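Local coordinates for protein peptidoglycan-N-acetylmuramic acid deacetylase PdaA (PDB 1NY1) that removes the acetyl group from N-acetylmuramic acid in peptidoglycan, a step toward the muramic delta-lactam of the spore cortex, at residues Tyr138-Arg143 with Ile195-Thr200. Residues are numbered along the deposited sequence; the frame is centred on the assembly and turned at random.
Sequences YLRPPR and IYLLHT
Arg-140 reaches across the core of the barrel to Leu-197 and Ile-195, two inward-facing residues of strand 194-198. Its CB points toward that strand, whose nearest backbone is still far off: the CA atoms of Arg-140 and Leu-197 are 10.3 Å apart. The long side chain spans the gap. Its CG lies anti to the backbone N (chi1 -179°), and the chain then bends at chi3 (-77°), which brings the guanidinium up to the two aliphatic side chains. The closest approach is from NH1 of Arg-140 to CG of Leu-197, at 3.5 Å. CB of Leu-197 is also near, 4.2 Å from NH1 of Arg-140. The guanidinium meets this leucine at a slant. Ile-195 sits differently. CG2 of Ile-195 lies at the edge of the guanidinium, near its plane, 4.3 Å from NH2 of Arg-140.

No hydrogen bond joins the two segments, so they meet by van der Waals packing alone. The buried guanidinium gets its polar partners elsewhere. NE donates a hydrogen bond to the carbonyl O of Val-162 and NH2 one to that of Phe-163. NH1 hydrogen-bonds to OG1 of Thr-48 and makes a salt bridge to OD1 of Asp-50, while Phe-75 adds a cation-pi contact. Hydrogen bonds from all three nitrogens should hold the group's rotation, with Leu-197 and Ile-195 packed against it.

Asp-50 is probably the catalytic base, as in related deacetylases, so Arg-140 is probably a second-shell residue that orients this carboxylate. His-101, one of the residues that bind the divalent metal, is close to the arginine side chain. Past Leu-197, the chain leads to His-199, the probable proton donor, whose backbone N hydrogen-bonds to OD2 of Asp-170. A buried arginine paired with the catalytic aspartate beside the metal-binding histidine is characteristic of the NodB-type deacetylase barrel of carbohydrate esterase family 4.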
ATOM      1  N   TYR A 138      -4.621  -4.399  -8.067  1.00 13.29           N
ATOM      2  CA  TYR A 138      -4.693  -4.042  -6.654  1.00 11.31           C
ATOM      3  C   TYR A 138      -5.095  -2.590  -6.538  1.00 11.67           C
ATOM      4  O   TYR A 138      -4.630  -1.748  -7.303  1.00 12.88           O
ATOM      5  CB  TYR A 138      -3.342  -4.227  -5.978  1.00 11.82           C
ATOM      6  CG  TYR A 138      -2.920  -5.661  -5.912  1.00  9.55           C
ATOM      7  CD1 TYR A 138      -3.710  -6.601  -5.248  1.00 11.47           C
ATOM      8  CD2 TYR A 138      -1.756  -6.094  -6.539  1.00 11.53           C
ATOM      9  CE1 TYR A 138      -3.349  -7.940  -5.214  1.00 11.67           C
ATOM     10  CE2 TYR A 138      -1.385  -7.431  -6.507  1.00 12.52           C
ATOM     11  CZ  TYR A 138      -2.189  -8.348  -5.845  1.00 13.77           C
ATOM     12  OH  TYR A 138      -1.842  -9.677  -5.819  1.00 14.13           O
ATOM     13  N   LEU A 139      -5.948  -2.295  -5.569  1.00 10.77           N
ATOM     14  CA  LEU A 139      -6.402  -0.936  -5.380  1.00 13.99           C
ATOM     15  C   LEU A 139      -6.361  -0.485  -3.940  1.00 13.00           C
ATOM     16  O   LEU A 139      -6.593  -1.264  -3.016  1.00 13.05           O
ATOM     17  CB  LEU A 139      -7.837  -0.791  -5.889  1.00 14.35           C
ATOM     18  CG  LEU A 139      -8.563   0.500  -5.492  1.00 18.18           C
ATOM     19  CD1 LEU A 139      -7.865   1.697  -6.121  1.00 17.87           C
ATOM     20  CD2 LEU A 139     -10.015   0.432  -5.936  1.00 18.22           C
ATOM     21  N   ARG A 140      -6.048   0.787  -3.758  1.00 14.31           N
ATOM     22  CA  ARG A 140      -6.058   1.378  -2.438  1.00 15.11           C
ATOM     23  C   ARG A 140      -6.881   2.641  -2.625  1.00 16.55           C
ATOM     24  O   ARG A 140      -6.485   3.550  -3.356  1.00 15.09           O
ATOM     25  CB  ARG A 140      -4.654   1.713  -1.956  1.00 17.71           C
ATOM     26  CG  ARG A 140      -4.681   2.318  -0.565  1.00 19.94           C
ATOM     27  CD  ARG A 140      -3.352   2.187   0.128  1.00 18.89           C
ATOM     28  NE  ARG A 140      -3.114   0.840   0.635  1.00 18.39           N
ATOM     29  CZ  ARG A 140      -1.906   0.385   0.949  1.00 15.83           C
ATOM     30  NH1 ARG A 140      -0.850   1.175   0.793  1.00 12.52           N
ATOM     31  NH2 ARG A 140      -1.756  -0.837   1.438  1.00 13.65           N
ATOM     32  N   PRO A 141      -8.064   2.696  -2.000  1.00 17.67           N
ATOM     33  CA  PRO A 141      -8.929   3.869  -2.127  1.00 19.34           C
ATOM     34  C   PRO A 141      -8.251   5.179  -1.738  1.00 20.65           C
ATOM     35  O   PRO A 141      -7.586   5.267  -0.704  1.00 20.28           O
ATOM     36  CB  PRO A 141     -10.094   3.531  -1.207  1.00 19.78           C
ATOM     37  CG  PRO A 141     -10.203   2.050  -1.356  1.00 20.09           C
ATOM     38  CD  PRO A 141      -8.752   1.614  -1.275  1.00 19.11           C
ATOM     39  N   PRO A 142      -8.406   6.215  -2.570  1.00 21.57           N
ATOM     40  CA  PRO A 142      -7.788   7.504  -2.253  1.00 24.12           C
ATOM     41  C   PRO A 142      -8.185   7.966  -0.846  1.00 25.92           C
ATOM     42  O   PRO A 142      -9.366   7.965  -0.495  1.00 26.72           O
ATOM     43  CB  PRO A 142      -8.338   8.421  -3.340  1.00 24.83           C
ATOM     44  CG  PRO A 142      -8.475   7.497  -4.513  1.00 22.39           C
ATOM     45  CD  PRO A 142      -9.074   6.257  -3.884  1.00 22.87           C
ATOM     46  N   ARG A 143      -7.190   8.340  -0.047  1.00 27.09           N
ATOM     47  CA  ARG A 143      -7.403   8.819   1.317  1.00 27.12           C
ATOM     48  C   ARG A 143      -8.088   7.786   2.215  1.00 26.19           C
ATOM     49  O   ARG A 143      -8.632   8.120   3.272  1.00 27.05           O
ATOM     50  CB  ARG A 143      -8.216  10.119   1.284  1.00 29.05           C
ATOM     51  CG  ARG A 143      -7.947  11.063   2.449  1.00 35.30           C
ATOM     52  CD  ARG A 143      -8.580  12.431   2.204  1.00 38.66           C
ATOM     53  NE  ARG A 143      -8.343  13.375   3.297  1.00 41.69           N
ATOM     54  CZ  ARG A 143      -7.150  13.857   3.636  1.00 42.30           C
ATOM     55  NH1 ARG A 143      -6.065  13.482   2.970  1.00 42.49           N
ATOM     56  NH2 ARG A 143      -7.044  14.723   4.636  1.00 42.62           N
ATOM     57  N   ILE A 195       0.609  -5.353   7.333  1.00 10.55           N
ATOM     58  CA  ILE A 195       0.717  -4.769   6.011  1.00  7.88           C
ATOM     59  C   ILE A 195       1.018  -3.311   6.339  1.00  9.15           C
ATOM     60  O   ILE A 195       0.179  -2.602   6.908  1.00  9.59           O
ATOM     61  CB  ILE A 195      -0.598  -4.876   5.204  1.00  8.88           C
ATOM     62  CG1 ILE A 195      -0.920  -6.353   4.931  1.00  9.04           C
ATOM     63  CG2 ILE A 195      -0.461  -4.102   3.889  1.00  9.66           C
ATOM     64  CD1 ILE A 195      -2.166  -6.591   4.077  1.00 10.77           C
ATOM     65  N   TYR A 196       2.237  -2.890   6.026  1.00  6.73           N
ATOM     66  CA  TYR A 196       2.677  -1.525   6.277  1.00  8.16           C
ATOM     67  C   TYR A 196       2.299  -0.612   5.132  1.00 10.36           C
ATOM     68  O   TYR A 196       2.390  -0.994   3.965  1.00 10.23           O
ATOM     69  CB  TYR A 196       4.198  -1.434   6.412  1.00  8.54           C
ATOM     70  CG  TYR A 196       4.775  -1.873   7.730  1.00  7.97           C
ATOM     71  CD1 TYR A 196       5.927  -1.267   8.235  1.00 10.06           C
ATOM     72  CD2 TYR A 196       4.197  -2.905   8.458  1.00 10.28           C
ATOM     73  CE1 TYR A 196       6.491  -1.681   9.438  1.00 10.95           C
ATOM     74  CE2 TYR A 196       4.749  -3.326   9.660  1.00  9.77           C
ATOM     75  CZ  TYR A 196       5.890  -2.714  10.145  1.00  9.82           C
ATOM     76  OH  TYR A 196       6.430  -3.138  11.338  1.00 10.43           O
ATOM     77  N   LEU A 197       1.881   0.598   5.484  1.00  9.50           N
ATOM     78  CA  LEU A 197       1.549   1.618   4.506  1.00  9.82           C
ATOM     79  C   LEU A 197       2.586   2.700   4.764  1.00  8.80           C
ATOM     80  O   LEU A 197       2.579   3.339   5.820  1.00  9.12           O
ATOM     81  CB  LEU A 197       0.143   2.180   4.738  1.00 11.71           C
ATOM     82  CG  LEU A 197      -0.443   3.155   3.707  1.00 16.68           C
ATOM     83  CD1 LEU A 197      -1.707   3.777   4.276  1.00 19.56           C
ATOM     84  CD2 LEU A 197       0.539   4.243   3.366  1.00 16.47           C
ATOM     85  N   LEU A 198       3.481   2.898   3.804  1.00  8.24           N
ATOM     86  CA  LEU A 198       4.534   3.897   3.939  1.00  8.79           C
ATOM     87  C   LEU A 198       4.483   4.909   2.803  1.00  9.46           C
ATOM     88  O   LEU A 198       3.888   4.654   1.756  1.00  8.59           O
ATOM     89  CB  LEU A 198       5.910   3.224   3.917  1.00  8.71           C
ATOM     90  CG  LEU A 198       6.200   2.151   4.963  1.00  9.41           C
ATOM     91  CD1 LEU A 198       7.567   1.541   4.703  1.00  9.27           C
ATOM     92  CD2 LEU A 198       6.137   2.768   6.351  1.00  9.85           C
ATOM     93  N   HIS A 199       5.100   6.062   3.034  1.00  7.91           N
ATOM     94  CA  HIS A 199       5.204   7.116   2.031  1.00  9.43           C
ATOM     95  C   HIS A 199       6.703   7.255   1.821  1.00  8.97           C
ATOM     96  O   HIS A 199       7.485   6.763   2.633  1.00  9.36           O
ATOM     97  CB  HIS A 199       4.592   8.419   2.550  1.00 10.49           C
ATOM     98  CG  HIS A 199       3.121   8.313   2.801  1.00 12.18           C
ATOM     99  ND1 HIS A 199       2.193   8.364   1.783  1.00 12.09           N
ATOM    100  CD2 HIS A 199       2.430   8.023   3.927  1.00 10.33           C
ATOM    101  CE1 HIS A 199       0.993   8.103   2.271  1.00 11.09           C
ATOM    102  NE2 HIS A 199       1.109   7.891   3.570  1.00 15.32           N
ATOM    103  N   THR A 200       7.114   7.903   0.739  1.00  7.95           N
ATOM    104  CA  THR A 200       8.537   8.046   0.464  1.00  9.05           C
ATOM    105  C   THR A 200       8.944   9.503   0.281  1.00  8.54           C
ATOM    106  O   THR A 200       9.977   9.790  -0.323  1.00  8.16           O
ATOM    107  CB  THR A 200       8.928   7.269  -0.818  1.00  9.60           C
ATOM    108  OG1 THR A 200       8.334   7.904  -1.961  1.00 11.75           O
ATOM    109  CG2 THR A 200       8.435   5.826  -0.736  1.00  9.05           C
TER